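Local structure of acyl-coenzyme A oxidase acox-1.2 (Caenorhabditis elegans, 5K3J) at residues Ile292-His306 / Val421-Gly433. The protein catalyses the FAD-dependent desaturation of ascaroside-CoA thioesters with a five-carbon omega side chain, the first step of peroxisomal beta-oxidation in pheromone biosynthesis. Numbering follows the deposited sequence.
Unlike the reference sequence in segment 421-433: A432 (reference Glu). With 6QA (~{S}-[2-[3-[[(2~{R})-4-[[[(2~{R},3~{S},4~{R},5~{R})-5-(6-aminopurin-9-yl)-4-oxidanyl-3-phosphonooxy-oxolan-2-yl]methoxy-oxidanyl-phosphoryl]oxy-oxidanyl-phosphoryl]oxy-3,3-dimethyl-2-oxidanyl-butanoyl]amino]propanoylamino]ethyl] 5-[(2~{R},3~{R},5~{R},6~{S})-6-methyl-3,5-bis(oxidanyl)oxan-2-yl]oxypentanethioate), chain E.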
# COMPACT_ATOMS: atom_id res chain seq x y z
N ILE A 292 -9.41 -11.55 -18.17
CA ILE A 292 -8.91 -11.15 -16.85
C ILE A 292 -9.46 -9.79 -16.45
O ILE A 292 -10.04 -9.65 -15.38
CB ILE A 292 -7.37 -11.11 -16.82
CG1 ILE A 292 -6.78 -12.50 -17.10
CG2 ILE A 292 -6.89 -10.57 -15.48
CD1 ILE A 292 -7.24 -13.56 -16.12
N ARG A 293 -9.27 -8.80 -17.32
CA ARG A 293 -9.70 -7.42 -17.05
C ARG A 293 -11.19 -7.32 -16.77
O ARG A 293 -11.62 -6.59 -15.88
CB ARG A 293 -9.34 -6.52 -18.23
CG ARG A 293 -7.86 -6.27 -18.43
CD ARG A 293 -7.60 -5.56 -19.75
NE ARG A 293 -6.18 -5.34 -19.99
CZ ARG A 293 -5.63 -5.28 -21.20
NH1 ARG A 293 -6.37 -5.44 -22.29
NH2 ARG A 293 -4.33 -5.07 -21.32
N SER A 294 -11.98 -8.05 -17.55
CA SER A 294 -13.42 -8.11 -17.34
C SER A 294 -13.74 -8.71 -15.98
O SER A 294 -14.71 -8.33 -15.32
CB SER A 294 -14.10 -8.91 -18.45
OG SER A 294 -13.58 -10.23 -18.52
N GLN A 295 -12.90 -9.65 -15.54
CA GLN A 295 -13.17 -10.44 -14.35
C GLN A 295 -12.76 -9.77 -13.04
O GLN A 295 -13.34 -10.04 -11.99
CB GLN A 295 -12.48 -11.80 -14.50
CG GLN A 295 -12.57 -12.72 -13.29
CD GLN A 295 -11.28 -12.74 -12.48
OE1 GLN A 295 -10.40 -11.90 -12.68
NE2 GLN A 295 -11.17 -13.70 -11.57
N MET A 296 -11.77 -8.87 -13.08
CA MET A 296 -11.21 -8.36 -11.83
C MET A 296 -12.01 -7.25 -11.17
O MET A 296 -11.67 -6.82 -10.08
CB MET A 296 -9.77 -7.89 -12.05
CG MET A 296 -9.49 -7.24 -13.39
SD MET A 296 -7.72 -6.99 -13.61
CE MET A 296 -7.35 -6.00 -12.16
N ALA A 297 -13.08 -6.79 -11.81
CA ALA A 297 -14.02 -5.92 -11.10
C ALA A 297 -14.69 -6.75 -10.02
O ALA A 297 -14.87 -6.30 -8.88
CB ALA A 297 -15.04 -5.31 -12.05
N MET A 298 -15.05 -7.98 -10.39
CA MET A 298 -15.60 -8.96 -9.46
C MET A 298 -14.58 -9.32 -8.38
O MET A 298 -14.89 -9.30 -7.19
CB MET A 298 -16.01 -10.21 -10.23
CG MET A 298 -16.41 -11.38 -9.35
SD MET A 298 -17.96 -11.08 -8.49
CE MET A 298 -19.07 -10.95 -9.88
N GLU A 299 -13.37 -9.66 -8.81
CA GLU A 299 -12.33 -10.17 -7.93
C GLU A 299 -11.74 -9.08 -7.02
O GLU A 299 -11.47 -9.33 -5.84
CB GLU A 299 -11.21 -10.81 -8.75
CG GLU A 299 -10.12 -11.45 -7.92
CD GLU A 299 -8.95 -11.90 -8.77
OE1 GLU A 299 -8.67 -11.26 -9.80
OE2 GLU A 299 -8.30 -12.91 -8.40
N GLN A 300 -11.53 -7.89 -7.57
CA GLN A 300 -11.07 -6.77 -6.76
C GLN A 300 -12.24 -6.18 -6.00
O GLN A 300 -12.09 -5.21 -5.26
CB GLN A 300 -10.38 -5.71 -7.62
CG GLN A 300 -9.13 -6.16 -8.35
CD GLN A 300 -7.88 -5.97 -7.53
OE1 GLN A 300 -7.82 -5.12 -6.65
NE2 GLN A 300 -6.86 -6.77 -7.83
N GLY A 301 -13.41 -6.79 -6.16
CA GLY A 301 -14.55 -6.49 -5.33
C GLY A 301 -14.58 -7.41 -4.12
O GLY A 301 -15.03 -7.02 -3.04
N LEU A 302 -14.04 -8.62 -4.28
CA LEU A 302 -14.10 -9.64 -3.23
C LEU A 302 -12.93 -9.55 -2.23
O LEU A 302 -13.15 -9.71 -1.03
CB LEU A 302 -14.16 -11.03 -3.85
CG LEU A 302 -15.51 -11.37 -4.49
CD1 LEU A 302 -15.46 -12.67 -5.29
CD2 LEU A 302 -16.60 -11.45 -3.43
N PHE A 303 -11.71 -9.33 -2.72
CA PHE A 303 -10.57 -9.03 -1.85
C PHE A 303 -10.92 -7.93 -0.85
O PHE A 303 -10.64 -8.03 0.34
CB PHE A 303 -9.37 -8.56 -2.67
CG PHE A 303 -8.68 -9.63 -3.46
CD1 PHE A 303 -8.39 -10.87 -2.91
CD2 PHE A 303 -8.30 -9.38 -4.77
CE1 PHE A 303 -7.74 -11.83 -3.66
CE2 PHE A 303 -7.66 -10.34 -5.52
CZ PHE A 303 -7.37 -11.57 -4.96
N LEU A 304 -11.52 -6.86 -1.38
CA LEU A 304 -11.90 -5.69 -0.60
C LEU A 304 -12.95 -6.06 0.43
O LEU A 304 -12.90 -5.61 1.57
CB LEU A 304 -12.43 -4.59 -1.52
CG LEU A 304 -12.78 -3.25 -0.89
CD1 LEU A 304 -11.66 -2.80 0.01
CD2 LEU A 304 -13.04 -2.22 -1.98
N ALA A 305 -13.91 -6.89 0.03
CA ALA A 305 -14.90 -7.40 0.97
C ALA A 305 -14.20 -8.20 2.07
O ALA A 305 -14.55 -8.10 3.24
CB ALA A 305 -15.92 -8.25 0.25
N HIS A 306 -13.22 -9.00 1.66
CA HIS A 306 -12.41 -9.80 2.58
C HIS A 306 -11.75 -8.91 3.63
O HIS A 306 -11.78 -9.22 4.82
CB HIS A 306 -11.37 -10.59 1.78
CG HIS A 306 -10.53 -11.53 2.59
ND1 HIS A 306 -10.01 -12.69 2.07
CD2 HIS A 306 -10.09 -11.46 3.87
CE1 HIS A 306 -9.30 -13.31 3.00
NE2 HIS A 306 -9.33 -12.59 4.10
N VAL A 421 -3.59 -9.53 1.80
CA VAL A 421 -4.65 -9.17 0.88
C VAL A 421 -4.32 -7.91 0.11
O VAL A 421 -4.63 -7.79 -1.08
CB VAL A 421 -5.99 -8.98 1.62
CG1 VAL A 421 -7.09 -8.56 0.66
CG2 VAL A 421 -6.37 -10.26 2.34
N TYR A 422 -3.67 -6.97 0.78
CA TYR A 422 -3.26 -5.76 0.09
C TYR A 422 -2.19 -6.09 -0.93
O TYR A 422 -2.31 -5.76 -2.11
CB TYR A 422 -2.73 -4.70 1.05
CG TYR A 422 -2.23 -3.49 0.30
CD1 TYR A 422 -3.12 -2.60 -0.28
CD2 TYR A 422 -0.87 -3.27 0.13
CE1 TYR A 422 -2.68 -1.51 -0.99
CE2 TYR A 422 -0.42 -2.18 -0.59
CZ TYR A 422 -1.33 -1.30 -1.15
OH TYR A 422 -0.91 -0.21 -1.86
N GLY A 423 -1.13 -6.77 -0.48
CA GLY A 423 -0.02 -7.14 -1.35
C GLY A 423 -0.45 -7.91 -2.58
O GLY A 423 0.04 -7.67 -3.68
N ILE A 424 -1.38 -8.83 -2.39
CA ILE A 424 -1.89 -9.66 -3.48
C ILE A 424 -2.66 -8.83 -4.52
O ILE A 424 -2.30 -8.81 -5.70
CB ILE A 424 -2.81 -10.78 -2.95
CG1 ILE A 424 -1.98 -11.88 -2.28
CG2 ILE A 424 -3.63 -11.38 -4.07
CD1 ILE A 424 -0.97 -12.53 -3.20
N ALA A 425 -3.71 -8.15 -4.08
CA ALA A 425 -4.62 -7.45 -4.98
C ALA A 425 -3.98 -6.25 -5.67
O ALA A 425 -4.26 -5.99 -6.84
CB ALA A 425 -5.86 -7.02 -4.23
N ILE A 426 -3.13 -5.53 -4.95
CA ILE A 426 -2.53 -4.30 -5.47
C ILE A 426 -1.71 -4.57 -6.72
O ILE A 426 -1.47 -3.67 -7.53
CB ILE A 426 -1.63 -3.61 -4.41
CG1 ILE A 426 -1.36 -2.15 -4.80
CG2 ILE A 426 -0.32 -4.38 -4.21
CD1 ILE A 426 -2.61 -1.33 -5.00
N GLY A 427 -1.29 -5.82 -6.90
CA GLY A 427 -0.63 -6.24 -8.13
C GLY A 427 -1.54 -6.02 -9.33
O GLY A 427 -1.07 -5.86 -10.46
N GLY A 428 -2.84 -5.99 -9.07
CA GLY A 428 -3.84 -5.73 -10.10
C GLY A 428 -3.70 -4.38 -10.75
O GLY A 428 -4.24 -4.13 -11.84
N CYS A 429 -2.97 -3.49 -10.09
CA CYS A 429 -2.66 -2.18 -10.65
C CYS A 429 -1.51 -2.27 -11.65
O CYS A 429 -1.14 -1.26 -12.26
CB CYS A 429 -2.29 -1.20 -9.53
SG CYS A 429 -3.65 -0.74 -8.44
N THR A 430 -0.95 -3.46 -11.82
CA THR A 430 0.21 -3.64 -12.68
C THR A 430 -0.01 -4.75 -13.70
O THR A 430 0.08 -4.50 -14.90
CB THR A 430 1.48 -3.95 -11.86
OG1 THR A 430 1.83 -2.81 -11.06
CG2 THR A 430 2.64 -4.29 -12.78
N TYR A 431 -0.30 -5.96 -13.23
CA TYR A 431 -0.52 -7.07 -14.15
C TYR A 431 -1.78 -6.81 -14.97
O TYR A 431 -2.58 -5.94 -14.61
CB TYR A 431 -0.61 -8.42 -13.41
CG TYR A 431 -1.78 -8.61 -12.45
CD1 TYR A 431 -3.10 -8.55 -12.89
CD2 TYR A 431 -1.56 -8.90 -11.11
CE1 TYR A 431 -4.16 -8.74 -12.02
CE2 TYR A 431 -2.61 -9.08 -10.23
CZ TYR A 431 -3.91 -9.01 -10.69
OH TYR A 431 -4.96 -9.19 -9.82
N ALA A 432 -1.96 -7.56 -16.04
CA ALA A 432 -3.10 -7.40 -16.94
C ALA A 432 -3.23 -5.96 -17.44
O ALA A 432 -4.33 -5.47 -17.69
CB ALA A 432 -4.39 -7.85 -16.26
N GLY A 433 -2.08 -5.30 -17.59
CA GLY A 433 -2.04 -3.94 -18.09
C GLY A 433 -1.70 -2.92 -17.02
O GLY A 433 -2.43 -2.78 -16.04
P26 6QA E . -0.21 -2.86 -29.13
P29 6QA E . -1.08 -1.22 -31.51
P50 6QA E . -6.37 3.39 -31.39
O01 6QA E . -5.87 -11.85 -10.26
C02 6QA E . -5.71 -12.55 -11.52
C03 6QA E . -4.18 -12.69 -11.63
O04 6QA E . -3.80 -13.06 -12.87
C05 6QA E . -3.78 -12.05 -13.83
C06 6QA E . -2.33 -11.95 -14.38
C07 6QA E . -2.42 -11.50 -15.86
C08 6QA E . -1.16 -11.96 -16.59
C09 6QA E . -0.44 -10.82 -17.18
S10 6QA E . -0.04 -11.04 -18.99
C11 6QA E . -0.58 -9.66 -20.04
C12 6QA E . -0.91 -8.39 -19.33
N13 6QA E . -0.21 -7.34 -19.97
C14 6QA E . -0.92 -6.27 -20.65
C15 6QA E . -0.11 -5.11 -21.34
C16 6QA E . -0.54 -5.08 -22.85
N17 6QA E . -0.81 -3.71 -23.31
C18 6QA E . -0.71 -3.44 -24.75
C19 6QA E . -0.98 -2.03 -25.26
O20 6QA E . -1.15 -1.16 -24.17
C21 6QA E . -2.26 -1.98 -26.15
C22 6QA E . -2.27 -0.49 -26.70
C23 6QA E . -3.51 -2.35 -25.27
C24 6QA E . -2.27 -2.92 -27.35
O25 6QA E . -1.65 -2.31 -28.51
O27 6QA E . 0.96 -2.71 -28.15
O28 6QA E . 0.07 -1.94 -30.54
O30 6QA E . -1.11 -2.00 -32.82
O31 6QA E . -2.56 -1.22 -30.71
C32 6QA E . -3.27 -0.06 -30.48
C33 6QA E . -4.47 -0.03 -31.51
O34 6QA E . -5.01 -1.18 -31.61
C35 6QA E . -6.53 -1.13 -31.02
N36 6QA E . -6.67 -2.17 -29.99
C37 6QA E . -5.79 -2.44 -29.02
N38 6QA E . -6.22 -3.45 -28.26
C39 6QA E . -7.42 -3.86 -28.75
C40 6QA E . -7.72 -3.05 -29.85
N41 6QA E . -8.87 -3.26 -30.53
C42 6QA E . -9.72 -4.21 -30.14
N43 6QA E . -9.47 -5.01 -29.08
C44 6QA E . -8.35 -4.87 -28.37
N45 6QA E . -8.08 -5.74 -27.22
C46 6QA E . -6.74 0.07 -30.56
O47 6QA E . -7.98 0.65 -31.16
C48 6QA E . -5.54 0.93 -30.96
O49 6QA E . -5.88 1.87 -31.93
O51 6QA E . -5.38 4.41 -31.85
O52 6QA E . -6.46 3.40 -29.85
O53 6QA E . -7.74 3.69 -31.93
O54 6QA E . -0.68 0.21 -31.78
O55 6QA E . -0.34 -4.32 -29.52
O56 6QA E . -0.39 -4.31 -25.51
O57 6QA E . -2.10 -6.24 -20.70
O58 6QA E . -0.17 -9.87 -16.45
O59 6QA E . -3.68 -13.69 -10.71
C60 6QA E . -4.30 -14.97 -10.89
C61 6QA E . -3.58 -15.86 -9.91
C62 6QA E . -5.84 -14.87 -10.68
C63 6QA E . -6.44 -13.83 -11.52
O64 6QA E . -6.45 -16.16 -11.03
O HOH W 1 -7.77 -8.95 -9.65
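With CG opposite the carbonyl carbon (chi1 -69°) and the chain extended to NE, R293 reaches A432, while a bend at chi2 (-89°) turns the amide of Q300 onto A425. In the acyl-CoA oxidase C-alpha1 domain, Q300 joins helix 292-306 to the antiparallel helix holding A425, and R293 joins it to the loop that follows, beside the bound ascaroside-CoA. R293 NE donates to A432 O at 3.0 Å, in the guanidinium plane but above the carbonyl plane; NH2 of R293 lies 2.6 Å from O57 of the ligand. A lysine in its place would probably leave A432 O without the NE donor or take away the group now close to O57, since one amine could hardly replace both. Q300 NE2 bonds A425 O at 2.9 Å, and G428 N reaches that oxygen from the opposite face of its plane. F303 lays CD2 against A425 CB and CZ against I424 CG2, and V421 CG2 sits over the centre of the H306 ring, whose NE2 bonds L615 O. G428 CA and the sugar carbon C03 lie over opposite faces of the Y431 ring, offset toward the rim. A432 replaces the reference glutamate, the predicted proton acceptor; its N donates to the thioester oxygen O58 at 3.0 Å. A water links E299 OE1, Q300 NE2 and Y431 OH, and E299, important for asc-omega-C5-CoA binding and thus specificity, accepts through OE1 from the sugar hydroxyl O01 at 2.9 Å.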